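Local atomic coordinates of nitrilotriacetate monooxygenase (Burkholderia pseudomallei, PDB entry 3SDO), a protein that probably acts as an FMN-dependent monooxygenase of the NtaA/SnaA/DszA family, inserting oxygen from molecular oxygen into an organic substrate. Residues A[12-17]-A[55-60]. Sequence-based numbering, arbitrary orientation.
Sequences FGVLIQ and AFAFIA
Gln17 and Ala60, whose OE1 and CB touch across the contact, meet Ile16 at one water past the strand ends: it donates to Ile16 O and to Gln17 OE1 (2.6 Å) and weakly accepts from Ala60 N. Within the strands, Phe58 N gives its hydrogen to Val14 O at 2.8 Å, and the peptide oxygen of Phe58 in turn takes the N-H of Ile16. Val14 N reaches back to Phe56 O, and at the start of the pairing Ala55 N donates to Phe12 O, 2.8 Å away, in a more bent bond (141°). In Phe56, chi1 61° puts CG between the backbone N and the carbonyl carbon, and the ring, turned by chi2 -83°, has one face over Gly13. There Gly13 CA sits 3.5 Å from the ring centroid, over the middle of the face, in a CH-pi contact. These are adjacent parallel strands of the TIM barrel of the luciferase-like family, with helix 39-51 in the connection between them; strands 393-396 and 94-100 flank the pair. On the Phe56 side Leu15 CD1 packs 3.8 Å from Phe58 CD2 and also touches Ala60 CB, while Phe58 meets Thr98, a predicted FMN ligand. On the other face Ile16 CD1 rests 3.9 Å from Ala57 CB.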
loop_
_atom_site.group_PDB
_atom_site.type_symbol
_atom_site.label_atom_id
_atom_site.label_comp_id
_atom_site.label_asym_id
_atom_site.label_seq_id
_atom_site.Cartn_x
_atom_site.Cartn_y
_atom_site.Cartn_z
ATOM N N PHE A 12 -9.797 -10.560 -19.108
ATOM C CA PHE A 12 -10.583 -9.682 -18.240
ATOM C C PHE A 12 -9.817 -9.239 -17.030
ATOM O O PHE A 12 -9.058 -10.013 -16.421
ATOM C CB PHE A 12 -11.839 -10.390 -17.757
ATOM C CG PHE A 12 -12.851 -10.602 -18.844
ATOM C CD1 PHE A 12 -13.786 -9.644 -19.117
ATOM C CD2 PHE A 12 -12.831 -11.755 -19.601
ATOM C CE1 PHE A 12 -14.719 -9.826 -20.140
ATOM C CE2 PHE A 12 -13.746 -11.960 -20.592
ATOM C CZ PHE A 12 -14.698 -10.976 -20.875
ATOM N N GLY A 13 -10.068 -7.996 -16.652
ATOM C CA GLY A 13 -9.689 -7.477 -15.343
ATOM C C GLY A 13 -10.951 -7.028 -14.634
ATOM O O GLY A 13 -11.956 -6.754 -15.281
ATOM N N VAL A 14 -10.903 -6.914 -13.312
ATOM C CA VAL A 14 -12.040 -6.363 -12.565
ATOM C C VAL A 14 -11.601 -5.193 -11.694
ATOM O O VAL A 14 -10.673 -5.304 -10.867
ATOM C CB VAL A 14 -12.801 -7.463 -11.752
ATOM C CG1 VAL A 14 -11.888 -8.156 -10.749
ATOM C CG2 VAL A 14 -13.997 -6.901 -11.080
ATOM N N LEU A 15 -12.239 -4.056 -11.953
ATOM C CA LEU A 15 -12.134 -2.875 -11.116
ATOM C C LEU A 15 -12.927 -3.144 -9.857
ATOM O O LEU A 15 -14.156 -3.279 -9.910
ATOM C CB LEU A 15 -12.712 -1.642 -11.822
ATOM C CG LEU A 15 -12.971 -0.412 -10.908
ATOM C CD1 LEU A 15 -11.639 0.104 -10.371
ATOM C CD2 LEU A 15 -13.778 0.726 -11.586
ATOM N N ILE A 16 -12.264 -3.219 -8.709
ATOM C CA ILE A 16 -13.013 -3.383 -7.468
ATOM C C ILE A 16 -13.092 -2.029 -6.783
ATOM O O ILE A 16 -12.220 -1.661 -5.998
ATOM C CB ILE A 16 -12.408 -4.458 -6.571
ATOM C CG1 ILE A 16 -12.157 -5.731 -7.380
ATOM C CG2 ILE A 16 -13.330 -4.741 -5.411
ATOM C CD1 ILE A 16 -11.575 -6.864 -6.564
ATOM N N GLN A 17 -14.132 -1.272 -7.130
ATOM C CA GLN A 17 -14.351 0.057 -6.609
ATOM C C GLN A 17 -15.279 -0.035 -5.393
ATOM O O GLN A 17 -16.362 0.529 -5.386
ATOM C CB GLN A 17 -14.976 0.930 -7.691
ATOM C CG GLN A 17 -14.937 2.420 -7.443
ATOM C CD GLN A 17 -13.574 3.034 -7.720
ATOM O OE1 GLN A 17 -12.548 2.393 -7.523
ATOM N NE2 GLN A 17 -13.561 4.308 -8.127
ATOM N N ALA A 55 -8.204 -12.292 -14.972
ATOM C CA ALA A 55 -6.719 -12.199 -14.950
ATOM C C ALA A 55 -6.163 -11.282 -13.857
ATOM O O ALA A 55 -5.073 -11.525 -13.334
ATOM C CB ALA A 55 -6.223 -11.702 -16.292
ATOM N N PHE A 56 -6.852 -10.182 -13.566
ATOM C CA PHE A 56 -6.335 -9.240 -12.555
ATOM C C PHE A 56 -7.461 -8.490 -11.849
ATOM O O PHE A 56 -8.547 -8.327 -12.404
ATOM C CB PHE A 56 -5.286 -8.259 -13.151
ATOM C CG PHE A 56 -5.803 -7.391 -14.229
ATOM C CD1 PHE A 56 -5.873 -7.859 -15.522
ATOM C CD2 PHE A 56 -6.261 -6.094 -13.962
ATOM C CE1 PHE A 56 -6.375 -7.049 -16.542
ATOM C CE2 PHE A 56 -6.762 -5.302 -14.964
ATOM C CZ PHE A 56 -6.834 -5.776 -16.255
ATOM N N ALA A 57 -7.192 -8.108 -10.602
ATOM C CA ALA A 57 -7.997 -7.148 -9.854
ATOM C C ALA A 57 -7.287 -5.799 -9.957
ATOM O O ALA A 57 -6.057 -5.742 -9.835
ATOM C CB ALA A 57 -8.139 -7.589 -8.365
ATOM N N PHE A 58 -8.064 -4.738 -10.192
ATOM C CA PHE A 58 -7.568 -3.380 -10.350
ATOM C C PHE A 58 -8.171 -2.482 -9.252
ATOM O O PHE A 58 -9.392 -2.438 -9.056
ATOM C CB PHE A 58 -7.891 -2.851 -11.758
ATOM C CG PHE A 58 -7.618 -1.369 -11.950
ATOM C CD1 PHE A 58 -6.435 -0.801 -11.517
ATOM C CD2 PHE A 58 -8.552 -0.555 -12.565
ATOM C CE1 PHE A 58 -6.186 0.570 -11.681
ATOM C CE2 PHE A 58 -8.318 0.815 -12.743
ATOM C CZ PHE A 58 -7.143 1.380 -12.299
ATOM N N ILE A 59 -7.280 -1.832 -8.513
ATOM C CA ILE A 59 -7.606 -0.899 -7.447
ATOM C C ILE A 59 -7.229 0.478 -7.948
ATOM O O ILE A 59 -6.040 0.815 -8.036
ATOM C CB ILE A 59 -6.850 -1.229 -6.149
ATOM C CG1 ILE A 59 -7.181 -2.652 -5.690
ATOM C CG2 ILE A 59 -7.222 -0.243 -5.015
ATOM C CD1 ILE A 59 -8.693 -2.894 -5.445
ATOM N N ALA A 60 -8.256 1.229 -8.345
ATOM C CA ALA A 60 -8.142 2.623 -8.730
ATOM C C ALA A 60 -7.899 3.448 -7.470
ATOM O O ALA A 60 -8.028 2.947 -6.363
ATOM C CB ALA A 60 -9.444 3.107 -9.448
HETATM O O HOH W 1 -10.740 0.726 -6.829
#